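Local coordinates for protein glutathione transferase (Lolium rigidum, PDB 6ZB6) that probably conjugates glutathione to electrophilic xenobiotics such as herbicides, as a phi class glutathione transferase, and binds S-(p-nitrobenzyl)glutathione, at residues F21-G26 with I207-A212; V25-E30 with R77-G82; H157-L160 with F164-F167. All blocks are in the same frame, centred on the assembly; numbering follows the deposited sequence.

Contact 1 of 3, residues F21-G26 with I207-A212; sequences FLEEVG and IKKISA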
loop_
_atom_site.group_PDB
_atom_site.type_symbol
_atom_site.label_atom_id
_atom_site.label_comp_id
_atom_site.label_asym_id
_atom_site.label_seq_id
_atom_site.Cartn_x
_atom_site.Cartn_y
_atom_site.Cartn_z
ATOM N N PHE A 21 2.426 7.878 -3.043
ATOM C CA PHE A 21 2.825 8.328 -4.372
ATOM C C PHE A 21 2.724 9.841 -4.511
ATOM O O PHE A 21 3.561 10.450 -5.189
ATOM C CB PHE A 21 2.022 7.577 -5.426
ATOM C CG PHE A 21 2.343 6.113 -5.443
ATOM C CD1 PHE A 21 3.616 5.686 -5.798
ATOM C CD2 PHE A 21 1.409 5.171 -5.021
ATOM C CE1 PHE A 21 3.941 4.339 -5.788
ATOM C CE2 PHE A 21 1.732 3.807 -5.004
ATOM C CZ PHE A 21 2.992 3.391 -5.386
ATOM N N LEU A 22 1.757 10.475 -3.836
ATOM C CA LEU A 22 1.740 11.931 -3.791
ATOM C C LEU A 22 3.033 12.476 -3.205
ATOM O O LEU A 22 3.590 13.457 -3.706
ATOM C CB LEU A 22 0.539 12.425 -2.986
ATOM C CG LEU A 22 -0.814 12.401 -3.714
ATOM C CD1 LEU A 22 -1.966 12.494 -2.716
ATOM C CD2 LEU A 22 -0.890 13.518 -4.776
ATOM N N GLU A 23 3.535 11.853 -2.136
ATOM C CA GLU A 23 4.761 12.350 -1.533
ATOM C C GLU A 23 5.965 12.061 -2.414
ATOM O O GLU A 23 6.914 12.847 -2.432
ATOM C CB GLU A 23 4.952 11.738 -0.144
ATOM C CG GLU A 23 4.027 12.326 0.896
ATOM C CD GLU A 23 4.392 13.748 1.257
ATOM O OE1 GLU A 23 5.566 14.134 1.066
ATOM O OE2 GLU A 23 3.499 14.483 1.737
ATOM N N GLU A 24 5.943 10.946 -3.152
ATOM C CA GLU A 24 7.081 10.607 -3.999
ATOM C C GLU A 24 7.309 11.666 -5.073
ATOM O O GLU A 24 8.457 11.964 -5.424
ATOM C CB GLU A 24 6.881 9.228 -4.635
ATOM C CG GLU A 24 7.139 8.054 -3.663
ATOM C CD GLU A 24 8.623 7.778 -3.390
ATOM O OE1 GLU A 24 9.494 8.227 -4.164
ATOM O OE2 GLU A 24 8.925 7.083 -2.395
ATOM N N VAL A 25 6.230 12.257 -5.599
ATOM C CA VAL A 25 6.353 13.290 -6.621
ATOM C C VAL A 25 6.257 14.696 -6.045
ATOM O O VAL A 25 6.313 15.678 -6.802
ATOM C CB VAL A 25 5.308 13.083 -7.737
ATOM C CG1 VAL A 25 5.460 11.686 -8.322
ATOM C CG2 VAL A 25 3.876 13.311 -7.210
ATOM N N GLY A 26 6.116 14.825 -4.732
ATOM C CA GLY A 26 6.146 16.136 -4.112
ATOM C C GLY A 26 4.958 17.008 -4.448
ATOM O O GLY A 26 5.092 18.230 -4.488
ATOM N N ILE A 207 8.054 7.278 2.341
ATOM C CA ILE A 207 7.541 6.168 3.142
ATOM C C ILE A 207 7.636 6.503 4.627
ATOM O O ILE A 207 6.706 6.239 5.401
ATOM C CB ILE A 207 8.307 4.878 2.798
ATOM C CG1 ILE A 207 7.996 4.444 1.364
ATOM C CG2 ILE A 207 7.967 3.754 3.784
ATOM C CD1 ILE A 207 6.611 3.876 1.197
ATOM N N LYS A 208 8.748 7.109 5.044
ATOM C CA LYS A 208 8.882 7.517 6.441
ATOM C C LYS A 208 7.777 8.480 6.829
ATOM O O LYS A 208 7.207 8.383 7.926
ATOM C CB LYS A 208 10.244 8.161 6.680
ATOM C CG LYS A 208 11.330 7.168 6.994
ATOM C CD LYS A 208 12.678 7.681 6.543
ATOM C CE LYS A 208 13.653 7.744 7.698
ATOM N NZ LYS A 208 15.016 8.090 7.216
ATOM N N LYS A 209 7.447 9.402 5.930
ATOM C CA LYS A 209 6.471 10.430 6.253
ATOM C C LYS A 209 5.080 9.836 6.420
ATOM O O LYS A 209 4.386 10.134 7.397
ATOM C CB LYS A 209 6.484 11.509 5.176
ATOM C CG LYS A 209 5.468 12.620 5.396
ATOM C CD LYS A 209 5.879 13.874 4.661
ATOM C CE LYS A 209 4.782 14.919 4.690
ATOM N NZ LYS A 209 5.198 16.127 3.925
ATOM N N ILE A 210 4.650 8.988 5.480
ATOM C CA ILE A 210 3.282 8.481 5.539
ATOM C C ILE A 210 3.133 7.472 6.672
ATOM O O ILE A 210 2.105 7.438 7.359
ATOM C CB ILE A 210 2.867 7.891 4.177
ATOM C CG1 ILE A 210 2.856 8.996 3.115
ATOM C CG2 ILE A 210 1.499 7.228 4.268
ATOM C CD1 ILE A 210 2.147 10.278 3.562
ATOM N N SER A 211 4.153 6.643 6.908
ATOM C CA SER A 211 4.011 5.662 7.981
ATOM C C SER A 211 3.865 6.351 9.336
ATOM O O SER A 211 3.181 5.834 10.229
ATOM C CB SER A 211 5.191 4.681 7.973
ATOM O OG SER A 211 6.432 5.336 8.150
ATOM N N ALA A 212 4.445 7.548 9.484
ATOM C CA ALA A 212 4.281 8.318 10.714
ATOM C C ALA A 212 2.867 8.866 10.870
ATOM O O ALA A 212 2.440 9.158 11.989
ATOM C CB ALA A 212 5.286 9.469 10.754
#
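Glu23 OE2 is held by two groups, Lys209 NZ and the hydroxyl of Tyr29. Lys209 NZ reaches it at 3.2 Å in a salt bridge whose hydrogen bond is weak. Tyr29, a few residues further along the chain, makes the stronger bond to the same oxygen. The Glu23 and Lys209 side chains cross at about a right angle. Lys209 leaves its helix with CG anti to the backbone N (chi1 178°) and stays extended to its tip, which carries NZ across to the carboxylate. Its last methylene also lies against the acid, with Lys209 CE 3.2 Å from Glu23 OE2.

The Glu23 chain bends at chi2 (-71°). The bend leaves Glu23 CG against the end of Ile210, 3.9 Å from Ile210 CD1. Ile210 is buried and also rests on Ala16, Leu19 and Val20 of helix 13-24. The charged pair thus lies at the edge of an apolar seam, and both of its members are reached by solvent to some degree. The arrangement joins the first helix of the thioredoxin-like domain to C-terminal helix 205-214, an interdomain packing that belongs to the two-domain glutathione transferase fold.

Contact 2 of 3, residues V25-E30 with R77-G82; sequences VGADYE and RKYKTG
Ala27 and Val25 both pack on the side chain of Tyr79, and no hydrogen bond crosses between 25-30 and 77-82. The main apolar interaction is a CH-pi contact. Ala27 CB sits over the centre of the Tyr79 ring, 3.5 Å from its centroid and only 6° off the ring normal. The methyl is therefore almost equally far from all six ring carbons. The opposite face is covered by the neighbouring Lys78, whose CG lies over the ring centre at a height of 4.1 Å. The ring is thus held between a methyl and an aliphatic lysine chain.

Val25 meets the base of the same side chain. Its CG2 is 3.6 Å from Tyr79 CB, and the two side chains cross at about a right angle. Val25 CG2 stands between its own backbone N and carbonyl carbon (CG1 at chi1 -56°), which turns this methyl to the tyrosine.

Two side-chain hydrogen bonds form within 77-82. Lys78 NZ donates to Tyr79 OH at 3.0 Å. It has a further partner in Asp60, a salt bridge, so the lysine links the phenol to a carboxylate. Thr81 OG1 donates to Tyr79 O at 3.3 Å, a bond made less certain by the poor order of Thr81. This threonine only loosely approaches Val25.

Tyr79 is the first residue past helix 68-78, and its side chain also touches Val4 of strand 4-7. Val25 continues onto Val75 and Leu76 of helix 68-78, and Ala27 onto Leu22 of helix 13-24. The contact thus joins the turn between helix 13-24 and edge strand 29-32 to the end of helix 68-78.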
loop_
_atom_site.group_PDB
_atom_site.type_symbol
_atom_site.label_atom_id
_atom_site.label_comp_id
_atom_site.label_asym_id
_atom_site.label_seq_id
_atom_site.Cartn_x
_atom_site.Cartn_y
_atom_site.Cartn_z
ATOM N N VAL A 25 6.230 12.257 -5.599
ATOM C CA VAL A 25 6.353 13.290 -6.621
ATOM C C VAL A 25 6.257 14.696 -6.045
ATOM O O VAL A 25 6.313 15.678 -6.802
ATOM C CB VAL A 25 5.308 13.083 -7.737
ATOM C CG1 VAL A 25 5.460 11.686 -8.322
ATOM C CG2 VAL A 25 3.876 13.311 -7.210
ATOM N N GLY A 26 6.116 14.825 -4.732
ATOM C CA GLY A 26 6.146 16.136 -4.112
ATOM C C GLY A 26 4.958 17.008 -4.448
ATOM O O GLY A 26 5.092 18.230 -4.488
ATOM N N ALA A 27 3.793 16.410 -4.671
ATOM C CA ALA A 27 2.592 17.158 -5.016
ATOM C C ALA A 27 1.863 17.593 -3.756
ATOM O O ALA A 27 1.794 16.846 -2.780
ATOM C CB ALA A 27 1.658 16.312 -5.882
ATOM N N ASP A 28 1.312 18.803 -3.787
ATOM C CA ASP A 28 0.430 19.249 -2.719
ATOM C C ASP A 28 -0.868 18.449 -2.744
ATOM O O ASP A 28 -1.351 18.035 -3.804
ATOM C CB ASP A 28 0.118 20.739 -2.860
ATOM C CG ASP A 28 1.302 21.627 -2.522
ATOM O OD1 ASP A 28 2.423 21.111 -2.295
ATOM O OD2 ASP A 28 1.103 22.858 -2.491
ATOM N N TYR A 29 -1.440 18.234 -1.560
ATOM C CA TYR A 29 -2.691 17.495 -1.473
ATOM C C TYR A 29 -3.372 17.781 -0.147
ATOM O O TYR A 29 -2.752 18.237 0.820
ATOM C CB TYR A 29 -2.476 15.987 -1.629
ATOM C CG TYR A 29 -1.557 15.390 -0.575
ATOM C CD1 TYR A 29 -0.183 15.438 -0.722
ATOM C CD2 TYR A 29 -2.075 14.770 0.551
ATOM C CE1 TYR A 29 0.664 14.890 0.243
ATOM C CE2 TYR A 29 -1.244 14.217 1.517
ATOM C CZ TYR A 29 0.122 14.284 1.357
ATOM O OH TYR A 29 0.955 13.738 2.308
ATOM N N GLU A 30 -4.661 17.478 -0.122
ATOM C CA GLU A 30 -5.507 17.627 1.048
ATOM C C GLU A 30 -6.076 16.260 1.396
ATOM O O GLU A 30 -6.606 15.567 0.524
ATOM C CB GLU A 30 -6.640 18.633 0.774
ATOM C CG GLU A 30 -7.711 18.639 1.846
ATOM C CD GLU A 30 -8.844 19.608 1.561
ATOM O OE1 GLU A 30 -8.867 20.230 0.471
ATOM O OE2 GLU A 30 -9.708 19.758 2.451
ATOM N N ARG A 77 1.453 10.127 -13.269
ATOM C CA ARG A 77 1.504 10.667 -14.622
ATOM C C ARG A 77 1.325 12.175 -14.627
ATOM O O ARG A 77 2.071 12.891 -15.310
ATOM C CB ARG A 77 0.437 9.995 -15.490
ATOM C CG ARG A 77 0.737 8.542 -15.808
ATOM C CD ARG A 77 -0.496 7.833 -16.366
ATOM N NE ARG A 77 -0.229 6.407 -16.500
ATOM C CZ ARG A 77 -1.152 5.452 -16.425
ATOM N NH1 ARG A 77 -2.428 5.771 -16.236
ATOM N NH2 ARG A 77 -0.794 4.177 -16.549
ATOM N N LYS A 78 0.351 12.677 -13.867
ATOM C CA LYS A 78 0.108 14.117 -13.839
ATOM C C LYS A 78 1.350 14.874 -13.396
ATOM O O LYS A 78 1.738 15.871 -14.014
ATOM C CB LYS A 78 -1.069 14.439 -12.916
ATOM C CG LYS A 78 -1.417 15.930 -12.879
ATOM C CD LYS A 78 -2.440 16.241 -11.810
ATOM C CE LYS A 78 -2.886 17.687 -11.900
ATOM N NZ LYS A 78 -3.395 18.148 -10.595
ATOM N N TYR A 79 2.012 14.398 -12.339
ATOM C CA TYR A 79 3.140 15.113 -11.762
ATOM C C TYR A 79 4.482 14.578 -12.232
ATOM O O TYR A 79 5.495 14.846 -11.585
ATOM C CB TYR A 79 3.059 15.077 -10.234
ATOM C CG TYR A 79 1.835 15.791 -9.714
ATOM C CD1 TYR A 79 1.784 17.178 -9.662
ATOM C CD2 TYR A 79 0.722 15.076 -9.295
ATOM C CE1 TYR A 79 0.658 17.831 -9.194
ATOM C CE2 TYR A 79 -0.402 15.717 -8.826
ATOM C CZ TYR A 79 -0.433 17.090 -8.776
ATOM O OH TYR A 79 -1.565 17.717 -8.311
ATOM N N LYS A 80 4.508 13.843 -13.346
ATOM C CA LYS A 80 5.722 13.201 -13.846
ATOM C C LYS A 80 6.896 14.168 -13.790
ATOM O O LYS A 80 6.895 15.195 -14.481
ATOM C CB LYS A 80 5.506 12.669 -15.270
ATOM C CG LYS A 80 6.724 11.983 -15.876
ATOM C CD LYS A 80 7.126 10.725 -15.099
ATOM C CE LYS A 80 8.366 10.060 -15.703
ATOM N NZ LYS A 80 9.625 10.848 -15.509
ATOM N N THR A 81 7.874 13.854 -12.933
ATOM C CA THR A 81 8.916 14.805 -12.561
ATOM C C THR A 81 10.055 14.810 -13.571
ATOM O O THR A 81 10.478 15.872 -14.036
ATOM C CB THR A 81 9.472 14.474 -11.166
ATOM O OG1 THR A 81 8.412 14.441 -10.201
ATOM C CG2 THR A 81 10.491 15.520 -10.748
ATOM N N GLY A 82 10.563 13.631 -13.915
ATOM C CA GLY A 82 11.859 13.517 -14.553
ATOM C C GLY A 82 12.890 13.058 -13.540
ATOM O O GLY A 82 13.745 12.218 -13.839
#

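Contact 3 of 3, residues H157-L160 with F164-F167; sequences HEYL and FVSF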
loop_
_atom_site.group_PDB
_atom_site.type_symbol
_atom_site.label_atom_id
_atom_site.label_comp_id
_atom_site.label_asym_id
_atom_site.label_seq_id
_atom_site.Cartn_x
_atom_site.Cartn_y
_atom_site.Cartn_z
ATOM N N HIS A 157 17.952 -9.004 -8.068
ATOM C CA HIS A 157 17.811 -7.566 -8.240
ATOM C C HIS A 157 17.512 -6.918 -6.900
ATOM O O HIS A 157 16.940 -7.546 -6.002
ATOM C CB HIS A 157 16.693 -7.212 -9.230
ATOM C CG HIS A 157 16.817 -7.893 -10.552
ATOM N ND1 HIS A 157 16.215 -9.103 -10.823
ATOM C CD2 HIS A 157 17.476 -7.537 -11.680
ATOM C CE1 HIS A 157 16.496 -9.463 -12.063
ATOM N NE2 HIS A 157 17.259 -8.529 -12.604
ATOM N N GLU A 158 17.888 -5.643 -6.780
ATOM C CA GLU A 158 17.612 -4.927 -5.540
ATOM C C GLU A 158 16.125 -4.645 -5.368
ATOM O O GLU A 158 15.654 -4.500 -4.232
ATOM C CB GLU A 158 18.409 -3.622 -5.491
ATOM C CG GLU A 158 19.765 -3.769 -4.791
ATOM C CD GLU A 158 20.242 -2.486 -4.133
ATOM O OE1 GLU A 158 19.823 -1.387 -4.562
ATOM O OE2 GLU A 158 21.042 -2.579 -3.181
ATOM N N TYR A 159 15.375 -4.559 -6.470
ATOM C CA TYR A 159 13.941 -4.307 -6.427
ATOM C C TYR A 159 13.225 -5.298 -7.335
ATOM O O TYR A 159 13.852 -6.058 -8.075
ATOM C CB TYR A 159 13.617 -2.863 -6.842
ATOM C CG TYR A 159 14.201 -1.831 -5.901
ATOM C CD1 TYR A 159 13.563 -1.510 -4.711
ATOM C CD2 TYR A 159 15.401 -1.193 -6.195
ATOM C CE1 TYR A 159 14.105 -0.581 -3.835
ATOM C CE2 TYR A 159 15.946 -0.260 -5.332
ATOM C CZ TYR A 159 15.288 0.046 -4.157
ATOM O OH TYR A 159 15.819 0.975 -3.297
ATOM N N LEU A 160 11.886 -5.262 -7.308
ATOM C CA LEU A 160 11.134 -6.368 -7.892
ATOM C C LEU A 160 11.153 -6.346 -9.415
ATOM O O LEU A 160 11.172 -7.413 -10.039
ATOM C CB LEU A 160 9.698 -6.358 -7.380
ATOM C CG LEU A 160 9.520 -6.791 -5.915
ATOM C CD1 LEU A 160 8.041 -6.586 -5.560
ATOM C CD2 LEU A 160 9.940 -8.237 -5.683
ATOM N N PHE A 164 15.924 -0.925 -10.076
ATOM C CA PHE A 164 15.354 0.388 -9.827
ATOM C C PHE A 164 14.077 0.214 -9.019
ATOM O O PHE A 164 13.330 -0.747 -9.223
ATOM C CB PHE A 164 15.057 1.133 -11.140
ATOM C CG PHE A 164 14.184 0.357 -12.091
ATOM C CD1 PHE A 164 14.746 -0.499 -13.027
ATOM C CD2 PHE A 164 12.801 0.474 -12.040
ATOM C CE1 PHE A 164 13.941 -1.220 -13.898
ATOM C CE2 PHE A 164 11.998 -0.238 -12.899
ATOM C CZ PHE A 164 12.568 -1.083 -13.835
ATOM N N VAL A 165 13.845 1.138 -8.092
ATOM C CA VAL A 165 12.602 1.125 -7.345
ATOM C C VAL A 165 11.487 1.526 -8.298
ATOM O O VAL A 165 11.696 2.302 -9.235
ATOM C CB VAL A 165 12.685 2.057 -6.119
ATOM C CG1 VAL A 165 12.734 3.520 -6.525
ATOM C CG2 VAL A 165 11.552 1.793 -5.145
ATOM N N SER A 166 10.303 0.965 -8.087
ATOM C CA SER A 166 9.199 1.186 -9.011
ATOM C C SER A 166 7.880 1.127 -8.261
ATOM O O SER A 166 7.836 0.834 -7.065
ATOM C CB SER A 166 9.255 0.168 -10.159
ATOM O OG SER A 166 8.709 -1.077 -9.758
ATOM N N PHE A 167 6.804 1.460 -8.988
ATOM C CA PHE A 167 5.418 1.272 -8.572
ATOM C C PHE A 167 5.197 -0.089 -7.918
ATOM O O PHE A 167 4.475 -0.198 -6.923
ATOM C CB PHE A 167 4.521 1.420 -9.814
ATOM C CG PHE A 167 3.064 1.656 -9.529
ATOM C CD1 PHE A 167 2.650 2.728 -8.759
ATOM C CD2 PHE A 167 2.092 0.828 -10.106
ATOM C CE1 PHE A 167 1.278 2.966 -8.535
ATOM C CE2 PHE A 167 0.719 1.055 -9.896
ATOM C CZ PHE A 167 0.313 2.126 -9.109
#
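The ring of Tyr159 lies with one face against the backbone and side chain of Val165. Val165 CA is 3.6 Å above the ring plane, displaced toward the rim, and Val165 N also lies over this face, 3.4 Å from Tyr159 CD2. Val165 CB stands closer to the middle. It is 3.8 Å from the ring centroid and 11° off the normal, a CH-pi contact. The two side chains cross obliquely, with Val165 CG2 reaching Tyr159 CE1 at 3.7 Å. This branch is anti to the backbone N of Val165 and runs beside the carbonyl carbon, a placing that lays it along the CD1-CE1 side of the ring.

The base of the tyrosine meets the Phe164-Val165 peptide group. Phe164 O approaches Tyr159 CB to 3.2 Å, a van der Waals contact. Phe164 CB points away from Tyr159. Its side chain packs on Val98 of helix 92-127, and its ring makes a cation-pi interaction with Arg88. Tyr159 has its own cation-pi partner in Arg200. No hydrogen bond crosses directly between 157-160 and 164-167. Asp169 bridges them instead, taking Leu160 N on OD1 and Ser166 N on OD2.

Both segments belong to the loop between helix 133-156 and helix 167-170. Ser166 is the N-cap of the latter, its OG bonded to the backbone N of Ala168. Val165 touches Leu170 of that helix, and Tyr159 touches Asp169. The loop is thus folded back on itself at the head of helix 167-170, with side chains reaching helix 92-127 and Arg200 of helix 192-202.

Overall arrangement
Contacts 1 and 2 share Val25 and Gly26, where helix 13-24 turns into strand 29-32, and both are partly buried. Contact 1 reaches across to the C-terminal domain and adds a charged pair to its apolar packing. Contact 2 joins helix 68-78 to the turn before strand 29-32, elements of the thioredoxin-like part, and meets through apolar and CH-pi packing alone. Leu22 ties the two together, its CD1 packing on the Tyr29 ring. Contact 3 lies at the surface of the C-terminal domain, within one loop, and again sets an aliphatic residue over a tyrosine face. It connects to contact 1 through Phe21 and Phe167, but its nearest atoms stay about 8 Å from contact 2.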